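Local coordinates for protein monooxygenase (Agrobacterium tumefaciens, PDB 2I7G) that probably catalyses a flavin-dependent monooxygenation, as a dimeric member of the luciferase-like monooxygenase family with a TIM-barrel fold, at residues A30-N35 and D75-S80; F116-L121 and V185-L190; L215-A220 and L250-N255; E312-K317 and T353-L358. All coordinates share one frame; numbering follows the deposited sequence.

Contact 1. Residues A30-N35 and D75-S80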
loop_
_atom_site.group_PDB
_atom_site.type_symbol
_atom_site.label_atom_id
_atom_site.label_comp_id
_atom_site.label_asym_id
_atom_site.label_seq_id
_atom_site.Cartn_x
_atom_site.Cartn_y
_atom_site.Cartn_z
ATOM N N ALA B 30 0.955 -8.115 -13.951
ATOM C CA ALA B 30 1.643 -9.073 -13.088
ATOM C C ALA B 30 0.839 -10.381 -13.041
ATOM O O ALA B 30 0.409 -10.847 -11.978
ATOM C CB ALA B 30 1.844 -8.481 -11.677
ATOM N N ASP B 31 0.662 -10.963 -14.224
ATOM C CA ASP B 31 0.045 -12.289 -14.433
ATOM C C ASP B 31 0.825 -13.365 -13.685
ATOM O O ASP B 31 2.053 -13.334 -13.621
ATOM C CB ASP B 31 0.067 -12.611 -15.943
ATOM C CG ASP B 31 -0.421 -11.427 -16.822
ATOM O OD1 ASP B 31 -1.196 -11.676 -17.769
ATOM O OD2 ASP B 31 -0.063 -10.249 -16.574
ATOM N N VAL B 32 0.086 -14.324 -13.144
ATOM C CA VAL B 32 0.639 -15.531 -12.568
ATOM C C VAL B 32 -0.031 -16.784 -13.168
ATOM O O VAL B 32 -1.110 -16.726 -13.795
ATOM C CB VAL B 32 0.518 -15.550 -11.006
ATOM C CG1 VAL B 32 1.305 -14.352 -10.412
ATOM C CG2 VAL B 32 -0.954 -15.504 -10.547
ATOM N N ASN B 33 0.622 -17.914 -12.957
ATOM C CA ASN B 33 0.023 -19.192 -13.267
ATOM C C ASN B 33 -1.161 -19.430 -12.331
ATOM O O ASN B 33 -0.982 -19.474 -11.111
ATOM C CB ASN B 33 1.041 -20.309 -13.131
ATOM C CG ASN B 33 0.526 -21.619 -13.711
ATOM O OD1 ASN B 33 -0.690 -21.829 -13.812
ATOM N ND2 ASN B 33 1.437 -22.496 -14.101
ATOM N N PRO B 34 -2.373 -19.570 -12.898
ATOM C CA PRO B 34 -3.544 -19.790 -12.073
ATOM C C PRO B 34 -3.540 -21.224 -11.513
ATOM O O PRO B 34 -4.313 -21.509 -10.617
ATOM C CB PRO B 34 -4.701 -19.615 -13.064
ATOM C CG PRO B 34 -4.132 -20.036 -14.388
ATOM C CD PRO B 34 -2.688 -19.592 -14.344
ATOM N N ASN B 35 -2.657 -22.083 -12.025
ATOM C CA ASN B 35 -2.554 -23.506 -11.595
ATOM C C ASN B 35 -1.106 -23.819 -11.179
ATOM O O ASN B 35 -0.447 -24.666 -11.803
ATOM C CB ASN B 35 -2.982 -24.467 -12.733
ATOM C CG ASN B 35 -4.434 -24.258 -13.185
ATOM O OD1 ASN B 35 -4.701 -23.900 -14.352
ATOM N ND2 ASN B 35 -5.376 -24.470 -12.265
ATOM N N ASP B 75 -5.477 -15.251 -11.569
ATOM C CA ASP B 75 -4.324 -15.206 -12.445
ATOM C C ASP B 75 -3.580 -13.863 -12.462
ATOM O O ASP B 75 -2.757 -13.632 -13.367
ATOM C CB ASP B 75 -4.686 -15.630 -13.865
ATOM C CG ASP B 75 -5.849 -14.838 -14.455
ATOM O OD1 ASP B 75 -6.612 -14.208 -13.719
ATOM O OD2 ASP B 75 -6.038 -14.906 -15.688
ATOM N N TYR B 76 -3.838 -13.005 -11.471
ATOM C CA TYR B 76 -3.090 -11.729 -11.357
ATOM C C TYR B 76 -2.753 -11.510 -9.891
ATOM O O TYR B 76 -3.585 -11.789 -9.016
ATOM C CB TYR B 76 -3.939 -10.564 -11.789
ATOM C CG TYR B 76 -4.292 -10.570 -13.255
ATOM C CD1 TYR B 76 -3.319 -10.332 -14.234
ATOM C CD2 TYR B 76 -5.614 -10.766 -13.657
ATOM C CE1 TYR B 76 -3.650 -10.334 -15.607
ATOM C CE2 TYR B 76 -5.963 -10.756 -15.028
ATOM C CZ TYR B 76 -4.981 -10.527 -15.977
ATOM O OH TYR B 76 -5.328 -10.502 -17.327
ATOM N N VAL B 77 -1.528 -11.079 -9.623
ATOM C CA VAL B 77 -1.107 -10.919 -8.240
ATOM C C VAL B 77 -1.322 -9.482 -7.711
ATOM O O VAL B 77 -1.275 -9.269 -6.495
ATOM C CB VAL B 77 0.367 -11.405 -8.054
ATOM C CG1 VAL B 77 1.368 -10.520 -8.770
ATOM C CG2 VAL B 77 0.772 -11.475 -6.563
ATOM N N VAL B 78 -1.586 -8.527 -8.596
ATOM C CA VAL B 78 -1.704 -7.102 -8.169
ATOM C C VAL B 78 -3.168 -6.682 -8.105
ATOM O O VAL B 78 -3.749 -6.244 -9.103
ATOM C CB VAL B 78 -0.865 -6.159 -9.040
ATOM C CG1 VAL B 78 -1.047 -4.678 -8.581
ATOM C CG2 VAL B 78 0.667 -6.603 -8.935
ATOM N N SER B 79 -3.759 -6.826 -6.933
ATOM C CA SER B 79 -5.069 -6.241 -6.660
ATOM C C SER B 79 -4.892 -4.898 -5.962
ATOM O O SER B 79 -5.847 -4.148 -5.808
ATOM C CB SER B 79 -5.909 -7.146 -5.774
ATOM O OG SER B 79 -5.281 -7.325 -4.495
ATOM N N SER B 80 -3.654 -4.607 -5.538
ATOM C CA SER B 80 -3.371 -3.328 -4.850
ATOM C C SER B 80 -2.097 -2.709 -5.415
ATOM O O SER B 80 -1.009 -2.894 -4.848
ATOM C CB SER B 80 -3.300 -3.546 -3.319
ATOM O OG SER B 80 -3.107 -2.314 -2.638
HETATM O O HOH W 1 -3.156 -13.680 -16.525
#
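The methyl group of A30 lies against two valines of the facing loop. Its CB is 3.5 Å from V78 CG2 and 3.6 Å from V77 CG1. V77 places CG1 between its own N and carbonyl carbon (chi1 68°), and this turns the methyl toward A30. Two residues on, V32 also meets V77. The two side chains cross at about a right angle, with V32 CG1 3.9 Å from V77 CB. P34 adds a looser touch on D75, ring carbon CB against CB.

Two backbone bonds tie the loops at a single bridge, D31 with Y76. V77 N donates to A30 O at 3.1 Å and is nearly straight. V32 N donates to D75 O at 2.9 Å, from above the carbonyl plane.

D31 and Y76 run side by side in the same direction. The carboxylate and ring planes stand 74° apart, and D31 OD2 lies at the ring edge, in plane. The acid reaches further to a salt bridge with R281 and accepts a bond from G337 N. A water lies within hydrogen-bonding reach of D31 OD1 and D75 O and may bridge them. D75 turns its own carboxylate to R73 in a salt bridge.

The contact joins two loops of the barrel, one after strand 23-28 and one after strand 65-68. V77 also touches L121 of the second subunit. Helix 40-60 packs on V32 and V77, and S80 lies just before helix 81-89.

Contact 2. Residues F116-L121 and V185-L190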
loop_
_atom_site.group_PDB
_atom_site.type_symbol
_atom_site.label_atom_id
_atom_site.label_comp_id
_atom_site.label_asym_id
_atom_site.label_seq_id
_atom_site.Cartn_x
_atom_site.Cartn_y
_atom_site.Cartn_z
ATOM N N PHE B 116 -1.440 6.684 -2.685
ATOM C CA PHE B 116 -0.527 7.227 -3.704
ATOM C C PHE B 116 0.268 8.446 -3.183
ATOM O O PHE B 116 1.398 8.655 -3.637
ATOM C CB PHE B 116 -1.262 7.537 -5.002
ATOM C CG PHE B 116 -1.565 6.304 -5.802
ATOM C CD1 PHE B 116 -0.675 5.880 -6.793
ATOM C CD2 PHE B 116 -2.701 5.544 -5.528
ATOM C CE1 PHE B 116 -0.959 4.668 -7.535
ATOM C CE2 PHE B 116 -3.014 4.364 -6.272
ATOM C CZ PHE B 116 -2.119 3.928 -7.267
ATOM N N SER B 117 -0.300 9.222 -2.245
ATOM C CA SER B 117 0.453 10.298 -1.574
ATOM C C SER B 117 1.618 9.679 -0.775
ATOM O O SER B 117 2.723 10.214 -0.746
ATOM C CB SER B 117 -0.459 11.141 -0.668
ATOM O OG SER B 117 -1.305 11.964 -1.455
ATOM N N THR B 118 1.368 8.522 -0.155
ATOM C CA THR B 118 2.428 7.816 0.582
ATOM C C THR B 118 3.533 7.345 -0.393
ATOM O O THR B 118 4.720 7.519 -0.137
ATOM C CB THR B 118 1.820 6.682 1.413
ATOM O OG1 THR B 118 0.897 7.245 2.365
ATOM C CG2 THR B 118 2.925 5.969 2.207
ATOM N N VAL B 119 3.128 6.806 -1.541
ATOM C CA VAL B 119 4.105 6.375 -2.563
ATOM C C VAL B 119 4.879 7.610 -3.033
ATOM O O VAL B 119 6.104 7.540 -3.257
ATOM C CB VAL B 119 3.395 5.723 -3.751
ATOM C CG1 VAL B 119 4.432 5.383 -4.827
ATOM C CG2 VAL B 119 2.720 4.403 -3.320
ATOM N N ASP B 120 4.160 8.709 -3.207
ATOM C CA ASP B 120 4.803 9.968 -3.610
ATOM C C ASP B 120 5.906 10.378 -2.621
ATOM O O ASP B 120 7.000 10.802 -3.022
ATOM C CB ASP B 120 3.817 11.135 -3.767
ATOM C CG ASP B 120 4.352 12.195 -4.686
ATOM O OD1 ASP B 120 4.810 11.820 -5.815
ATOM O OD2 ASP B 120 4.357 13.379 -4.282
ATOM N N LEU B 121 5.608 10.288 -1.327
ATOM C CA LEU B 121 6.600 10.617 -0.306
ATOM C C LEU B 121 7.784 9.646 -0.306
ATOM O O LEU B 121 8.958 10.092 -0.209
ATOM C CB LEU B 121 5.919 10.689 1.066
ATOM C CG LEU B 121 4.885 11.824 1.223
ATOM C CD1 LEU B 121 4.312 11.662 2.651
ATOM C CD2 LEU B 121 5.516 13.205 1.044
ATOM N N VAL B 185 -6.959 15.583 4.818
ATOM C CA VAL B 185 -6.589 14.247 4.340
ATOM C C VAL B 185 -5.073 14.166 4.284
ATOM O O VAL B 185 -4.439 14.958 3.586
ATOM C CB VAL B 185 -7.208 13.892 2.971
ATOM C CG1 VAL B 185 -6.740 12.495 2.507
ATOM C CG2 VAL B 185 -8.758 13.943 3.094
ATOM N N TYR B 186 -4.500 13.214 5.030
ATOM C CA TYR B 186 -3.048 13.161 5.260
ATOM C C TYR B 186 -2.498 11.765 4.864
ATOM O O TYR B 186 -3.240 10.769 4.901
ATOM C CB TYR B 186 -2.754 13.439 6.765
ATOM C CG TYR B 186 -3.299 14.791 7.148
ATOM C CD1 TYR B 186 -2.690 15.955 6.682
ATOM C CD2 TYR B 186 -4.513 14.889 7.834
ATOM C CE1 TYR B 186 -3.239 17.227 6.974
ATOM C CE2 TYR B 186 -5.077 16.149 8.144
ATOM C CZ TYR B 186 -4.442 17.294 7.686
ATOM O OH TYR B 186 -5.033 18.498 7.975
ATOM N N PRO B 187 -1.192 11.664 4.525
ATOM C CA PRO B 187 -0.242 12.760 4.444
ATOM C C PRO B 187 -0.352 13.491 3.104
ATOM O O PRO B 187 -0.823 12.912 2.101
ATOM C CB PRO B 187 1.124 12.054 4.517
ATOM C CG PRO B 187 0.897 10.759 3.793
ATOM C CD PRO B 187 -0.558 10.367 4.186
ATOM N N ARG B 188 0.090 14.747 3.092
ATOM C CA ARG B 188 0.110 15.505 1.836
ATOM C C ARG B 188 1.278 14.987 0.975
ATOM O O ARG B 188 2.327 14.612 1.508
ATOM C CB ARG B 188 0.278 17.013 2.110
ATOM C CG ARG B 188 -0.800 17.609 3.032
ATOM C CD ARG B 188 -2.188 17.165 2.575
ATOM N NE ARG B 188 -2.510 17.642 1.224
ATOM C CZ ARG B 188 -3.627 17.333 0.562
ATOM N NH1 ARG B 188 -4.516 16.471 1.086
ATOM N NH2 ARG B 188 -3.833 17.886 -0.642
ATOM N N PRO B 189 1.078 14.897 -0.347
ATOM C CA PRO B 189 2.182 14.414 -1.181
ATOM C C PRO B 189 3.276 15.432 -1.326
ATOM O O PRO B 189 3.141 16.580 -0.834
ATOM C CB PRO B 189 1.520 14.163 -2.537
ATOM C CG PRO B 189 0.369 15.062 -2.592
ATOM C CD PRO B 189 -0.133 15.185 -1.140
ATOM N N LEU B 190 4.344 15.032 -2.013
ATOM C CA LEU B 190 5.413 15.977 -2.339
ATOM C C LEU B 190 5.125 16.857 -3.574
ATOM O O LEU B 190 5.365 18.077 -3.554
ATOM C CB LEU B 190 6.731 15.211 -2.481
ATOM C CG LEU B 190 8.086 15.907 -2.372
ATOM C CD1 LEU B 190 8.270 16.828 -1.160
ATOM C CD2 LEU B 190 9.092 14.777 -2.314
#
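L121 and P187 pack where a barrel helix, 109-122, meets the loop that leads into strand 196-200. The fold is the TIM barrel of the luciferase-like monooxygenases, and this loop crosses one of its outer helices. The loop has a cis peptide bond before P187.

The packing contacts come first. L121 CD1 sits 3.7 Å from P187 CG. The other methyl of L121, CD2, reaches further along the loop, 3.5 Å from R188 O and close to L190 N. One leucine thus touches the loop from P187 to L190. P189 lies against the start of the segment, its CD 3.4 Å from S117 OG. S117 OG and T118 OG1 are bonded back into their own helix, to F113 O and Q114 O. They meet the prolines only by packing: T118 crosses P187 at about a right angle.

R188 points away from the helix. Its NH1 bonds V185 O in the guanidinium plane, a bond within the loop itself.

The second subunit borders the contact. Its G41 packs on L121 and L190, and its S79 bonds Y186 O.

One polar bond crosses, and it is weak. D120 has CG anti to its backbone N (chi1 -156°), which carries the carboxylate to the loop. OD1 accepts from Q191 NE2 and A127 N. D120 OD2 takes the weak bond from L190 N at 2.8 Å, bent to 126° at the hydrogen.

Contact 3. Residues L215-A220 and L250-N255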
loop_
_atom_site.group_PDB
_atom_site.type_symbol
_atom_site.label_atom_id
_atom_site.label_comp_id
_atom_site.label_asym_id
_atom_site.label_seq_id
_atom_site.Cartn_x
_atom_site.Cartn_y
_atom_site.Cartn_z
ATOM N N LEU B 215 -7.970 16.879 -18.244
ATOM C CA LEU B 215 -7.092 15.861 -17.644
ATOM C C LEU B 215 -6.323 15.105 -18.743
ATOM O O LEU B 215 -6.858 14.947 -19.841
ATOM C CB LEU B 215 -7.925 14.852 -16.862
ATOM C CG LEU B 215 -8.626 15.498 -15.645
ATOM C CD1 LEU B 215 -9.609 14.514 -15.093
ATOM C CD2 LEU B 215 -7.571 15.807 -14.616
ATOM N N PRO B 216 -5.070 14.700 -18.482
ATOM C CA PRO B 216 -4.323 13.886 -19.459
ATOM C C PRO B 216 -5.051 12.548 -19.669
ATOM O O PRO B 216 -5.739 12.061 -18.760
ATOM C CB PRO B 216 -2.972 13.584 -18.766
ATOM C CG PRO B 216 -2.936 14.425 -17.524
ATOM C CD PRO B 216 -4.289 14.992 -17.259
ATOM N N VAL B 217 -4.934 12.007 -20.874
ATOM C CA VAL B 217 -5.653 10.793 -21.246
ATOM C C VAL B 217 -4.686 9.737 -21.763
ATOM O O VAL B 217 -3.694 10.049 -22.462
ATOM C CB VAL B 217 -6.784 11.032 -22.280
ATOM C CG1 VAL B 217 -7.901 11.859 -21.642
ATOM C CG2 VAL B 217 -6.259 11.736 -23.563
ATOM N N ALA B 218 -4.971 8.485 -21.426
ATOM C CA ALA B 218 -4.154 7.353 -21.932
ATOM C C ALA B 218 -5.098 6.434 -22.694
ATOM O O ALA B 218 -6.014 5.866 -22.097
ATOM C CB ALA B 218 -3.498 6.602 -20.759
ATOM N N LEU B 219 -4.866 6.296 -23.990
ATOM C CA LEU B 219 -5.698 5.495 -24.860
ATOM C C LEU B 219 -5.148 4.065 -25.050
ATOM O O LEU B 219 -4.016 3.878 -25.519
ATOM C CB LEU B 219 -5.731 6.173 -26.221
ATOM C CG LEU B 219 -6.616 5.528 -27.270
ATOM C CD1 LEU B 219 -8.108 5.360 -26.824
ATOM C CD2 LEU B 219 -6.512 6.443 -28.502
ATOM N N ALA B 220 -5.963 3.068 -24.735
ATOM C CA ALA B 220 -5.600 1.659 -25.043
ATOM C C ALA B 220 -5.810 1.361 -26.543
ATOM O O ALA B 220 -6.900 1.580 -27.089
ATOM C CB ALA B 220 -6.404 0.699 -24.163
ATOM N N LEU B 250 -3.085 19.551 -21.228
ATOM C CA LEU B 250 -3.450 18.365 -21.972
ATOM C C LEU B 250 -2.209 17.525 -22.245
ATOM O O LEU B 250 -1.155 18.039 -22.660
ATOM C CB LEU B 250 -4.208 18.727 -23.247
ATOM C CG LEU B 250 -5.360 19.737 -23.079
ATOM C CD1 LEU B 250 -5.972 20.064 -24.429
ATOM C CD2 LEU B 250 -6.399 19.224 -22.072
ATOM N N ARG B 251 -2.323 16.232 -21.964
ATOM C CA ARG B 251 -1.255 15.258 -22.232
ATOM C C ARG B 251 -1.944 14.026 -22.780
ATOM O O ARG B 251 -3.069 13.703 -22.372
ATOM C CB ARG B 251 -0.470 14.877 -20.959
ATOM C CG ARG B 251 0.173 16.034 -20.165
ATOM C CD ARG B 251 1.531 16.421 -20.734
ATOM N NE ARG B 251 2.134 17.526 -19.999
ATOM C CZ ARG B 251 1.981 18.812 -20.306
ATOM N NH1 ARG B 251 2.572 19.743 -19.568
ATOM N NH2 ARG B 251 1.243 19.173 -21.349
ATOM N N THR B 252 -1.281 13.336 -23.706
ATOM C CA THR B 252 -1.836 12.110 -24.243
ATOM C C THR B 252 -0.806 10.997 -24.185
ATOM O O THR B 252 0.411 11.211 -24.357
ATOM C CB THR B 252 -2.347 12.306 -25.699
ATOM O OG1 THR B 252 -1.262 12.760 -26.513
ATOM C CG2 THR B 252 -3.523 13.354 -25.761
ATOM N N SER B 253 -1.293 9.784 -23.988
ATOM C CA SER B 253 -0.449 8.603 -24.007
ATOM C C SER B 253 -1.158 7.563 -24.884
ATOM O O SER B 253 -2.413 7.533 -25.000
ATOM C CB SER B 253 -0.315 8.040 -22.563
ATOM O OG SER B 253 0.547 6.924 -22.580
ATOM N N ILE B 254 -0.364 6.683 -25.477
ATOM C CA ILE B 254 -0.943 5.448 -26.015
ATOM C C ILE B 254 -0.396 4.259 -25.227
ATOM O O ILE B 254 0.801 4.212 -24.876
ATOM C CB ILE B 254 -0.776 5.293 -27.544
ATOM C CG1 ILE B 254 0.707 5.095 -27.936
ATOM C CG2 ILE B 254 -1.480 6.492 -28.309
ATOM C CD1 ILE B 254 0.940 4.884 -29.460
ATOM N N ASN B 255 -1.284 3.314 -24.928
ATOM C CA ASN B 255 -0.955 2.143 -24.120
ATOM C C ASN B 255 -1.145 0.939 -25.049
ATOM O O ASN B 255 -2.246 0.693 -25.502
ATOM C CB ASN B 255 -1.943 2.010 -22.967
ATOM C CG ASN B 255 -1.817 3.112 -21.928
ATOM O OD1 ASN B 255 -1.033 4.043 -22.055
ATOM N ND2 ASN B 255 -2.644 3.000 -20.883
#
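N255 and L219 are joined by a backbone bond between neighbouring parallel strands, and together with R251 they have much of their surface buried here. In the register L219 pairs with I254, and N255 with A220. The N255 side chain leans back across the strand pair. CG is anti to the carbonyl carbon and beside the backbone N (chi1 -68°). The amide end lies near the A218 methyl, with N255 CG 4.0 Å from A218 CB. S253 CB also meets A218 CB, at 3.9 Å. A218, A220, S253 and N255 share one face of the sheet.

L219 bonds the other strand twice. Its O accepts from N255 N at 2.9 Å. L219 N donates to S253 O at 2.9 Å and 172°, almost straight. The L219 side chain belongs to the opposite face, with V217, T252 and I254. There V217 and T252 lie side by side and point the same way, with CG2 to CG2 at 3.9 Å.

R251 closes the start of the pair. Its O accepts from V217 N, and R251 CB packs 3.6 Å from P216 CB. The rest of the side chain leads away. S253 N completes the ladder by donating to V217 O.

Strand 196-200 flanks strand 217-220, and strand 329-333 lies next to strand 252-260. Y236 of helix 230-242 packs on V217 and T252, while L331 touches S253 and N255. The strands run 25° apart. This is the parallel pair of a beta-alpha-beta crossover, strand 217-220, helix 230-242 and strand 252-260, the repeating element of a TIM barrel.

Contact 4. Residues E312-K317 and T353-L358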
loop_
_atom_site.group_PDB
_atom_site.type_symbol
_atom_site.label_atom_id
_atom_site.label_comp_id
_atom_site.label_asym_id
_atom_site.label_seq_id
_atom_site.Cartn_x
_atom_site.Cartn_y
_atom_site.Cartn_z
ATOM N N GLU B 312 15.144 -1.740 -33.622
ATOM C CA GLU B 312 14.988 -0.712 -34.657
ATOM C C GLU B 312 13.581 -0.702 -35.264
ATOM O O GLU B 312 13.055 0.367 -35.596
ATOM C CB GLU B 312 16.084 -0.831 -35.728
ATOM C CG GLU B 312 17.487 -0.500 -35.189
ATOM C CD GLU B 312 18.087 0.817 -35.689
ATOM O OE1 GLU B 312 19.294 1.021 -35.450
ATOM O OE2 GLU B 312 17.380 1.652 -36.304
ATOM N N LEU B 313 12.960 -1.881 -35.374
ATOM C CA LEU B 313 11.587 -1.983 -35.884
ATOM C C LEU B 313 10.608 -1.349 -34.917
ATOM O O LEU B 313 9.722 -0.587 -35.317
ATOM C CB LEU B 313 11.197 -3.451 -36.124
ATOM C CG LEU B 313 9.886 -3.643 -36.916
ATOM C CD1 LEU B 313 10.058 -3.199 -38.388
ATOM C CD2 LEU B 313 9.381 -5.077 -36.876
ATOM N N VAL B 314 10.768 -1.665 -33.629
ATOM C CA VAL B 314 9.855 -1.113 -32.627
ATOM C C VAL B 314 10.027 0.408 -32.526
ATOM O O VAL B 314 9.027 1.134 -32.440
ATOM C CB VAL B 314 10.041 -1.808 -31.286
ATOM C CG1 VAL B 314 9.206 -1.090 -30.169
ATOM C CG2 VAL B 314 9.601 -3.276 -31.445
ATOM N N ALA B 315 11.279 0.880 -32.555
ATOM C CA ALA B 315 11.551 2.329 -32.445
ATOM C C ALA B 315 10.905 3.047 -33.625
ATOM O O ALA B 315 10.283 4.095 -33.461
ATOM C CB ALA B 315 13.065 2.610 -32.389
ATOM N N GLU B 316 11.039 2.483 -34.827
ATOM C CA GLU B 316 10.436 3.123 -35.996
ATOM C C GLU B 316 8.908 3.188 -35.886
ATOM O O GLU B 316 8.318 4.189 -36.264
ATOM C CB GLU B 316 10.865 2.471 -37.317
ATOM C CG GLU B 316 10.474 3.296 -38.573
ATOM C CD GLU B 316 10.684 4.815 -38.395
ATOM O OE1 GLU B 316 11.860 5.240 -38.259
ATOM O OE2 GLU B 316 9.676 5.585 -38.381
ATOM N N LYS B 317 8.272 2.145 -35.353
ATOM C CA LYS B 317 6.833 2.202 -35.174
ATOM C C LYS B 317 6.422 3.267 -34.132
ATOM O O LYS B 317 5.454 3.978 -34.343
ATOM C CB LYS B 317 6.287 0.837 -34.798
ATOM C CG LYS B 317 4.824 0.709 -34.943
ATOM C CD LYS B 317 4.512 -0.769 -34.865
ATOM C CE LYS B 317 3.083 -1.030 -35.075
ATOM N NZ LYS B 317 2.869 -2.502 -35.300
ATOM N N THR B 353 17.964 0.574 -23.608
ATOM C CA THR B 353 19.299 0.851 -24.138
ATOM C C THR B 353 19.358 1.042 -25.657
ATOM O O THR B 353 20.306 1.673 -26.158
ATOM C CB THR B 353 20.350 -0.198 -23.697
ATOM O OG1 THR B 353 20.078 -1.449 -24.357
ATOM C CG2 THR B 353 20.312 -0.361 -22.169
ATOM N N LYS B 354 18.382 0.497 -26.392
ATOM C CA LYS B 354 18.388 0.610 -27.856
ATOM C C LYS B 354 17.194 1.375 -28.385
ATOM O O LYS B 354 17.367 2.332 -29.176
ATOM C CB LYS B 354 18.487 -0.756 -28.555
ATOM C CG LYS B 354 19.574 -1.707 -28.044
ATOM C CD LYS B 354 20.994 -1.147 -28.173
ATOM C CE LYS B 354 21.909 -1.803 -27.112
ATOM N NZ LYS B 354 23.347 -1.383 -27.241
ATOM N N VAL B 355 15.989 0.948 -27.993
ATOM C CA VAL B 355 14.772 1.553 -28.511
ATOM C C VAL B 355 14.659 3.017 -28.095
ATOM O O VAL B 355 14.521 3.897 -28.963
ATOM C CB VAL B 355 13.493 0.780 -28.078
ATOM C CG1 VAL B 355 12.262 1.532 -28.517
ATOM C CG2 VAL B 355 13.491 -0.666 -28.683
ATOM N N ALA B 356 14.738 3.267 -26.781
ATOM C CA ALA B 356 14.533 4.627 -26.221
ATOM C C ALA B 356 15.470 5.680 -26.848
ATOM O O ALA B 356 14.994 6.736 -27.280
ATOM C CB ALA B 356 14.651 4.632 -24.661
ATOM N N PRO B 357 16.797 5.422 -26.881
ATOM C CA PRO B 357 17.704 6.394 -27.508
ATOM C C PRO B 357 17.376 6.738 -28.971
ATOM O O PRO B 357 17.488 7.913 -29.339
ATOM C CB PRO B 357 19.088 5.738 -27.376
ATOM C CG PRO B 357 18.930 4.873 -26.114
ATOM C CD PRO B 357 17.537 4.296 -26.272
ATOM N N LEU B 358 16.980 5.741 -29.768
ATOM C CA LEU B 358 16.564 5.946 -31.154
ATOM C C LEU B 358 15.353 6.886 -31.218
ATOM O O LEU B 358 15.359 7.878 -31.979
ATOM C CB LEU B 358 16.243 4.618 -31.850
ATOM C CG LEU B 358 17.429 3.724 -32.265
ATOM C CD1 LEU B 358 16.926 2.289 -32.641
ATOM C CD2 LEU B 358 18.229 4.358 -33.404
#
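A315 and L358 make the close part of this helix pair. A315 CB lies 3.8 Å from L358 CB and 3.9 Å from L358 CD1. The small methyl lets the helices approach, and their segment axes come within 8.6 Å at a crossing angle of -31°. A315 is also the point where the two backbones are nearest, CA to CA with V355. V355 CG1 is 4.1 Å from A315 CB. V355 has CG1 anti to its backbone N (chi1 174°), and this sends the methyl toward the other helix. V355 O also touches A315 CB.

The packing is looser at V314, whose CG1 is 4.4 Å from V355 CG1. V314 and V355 are still buried. I260 of strand 252-260 touches both valines, and I318 of helix 311-325 adds to V355.

The other side faces solvent. E312 is exposed and was modelled in two conformers, so its contact is uncertain. In the conformer described here, the chain starts away from the facing helix, bends at chi2 and folds back over L358. The two side chains cross at about a right angle. E312 CD is then 3.6 Å from L358 CD1, and both carboxylate oxygens lie near the leucine methyls.

Helix 341-363 is kinked at P357, within the segment 353-358. The N of P357 has no bond to the turn before, and there is a wider turn at 353-355. Between the two segments the contact is van der Waals packing alone. E312 adds at most a nonpolar touch, so the grip rests on the apolar fit of A315 with V355 and L358.

Contact 3 lies nearest the centre of the chain and is mainly strand pairing in the barrel wall. Contacts 1, 2 and 4 sit further out, yet most of their touching residues are buried. Contacts 1 and 2 both reach the second subunit: S79 and Y186 lie in their segments and bond across the dimer. Contacts 3 and 4 meet no other chain, but both involve strand 252-260, as a ladder partner in one and as cover in the other. The chemistry follows place. Backbone bonds rule contact 3. They mix with apolar packing in contact 1, whose acids pair with arginines outside it. Prolines dominate contact 2. Contact 4 is mostly apolar, with one acid at its solvent side.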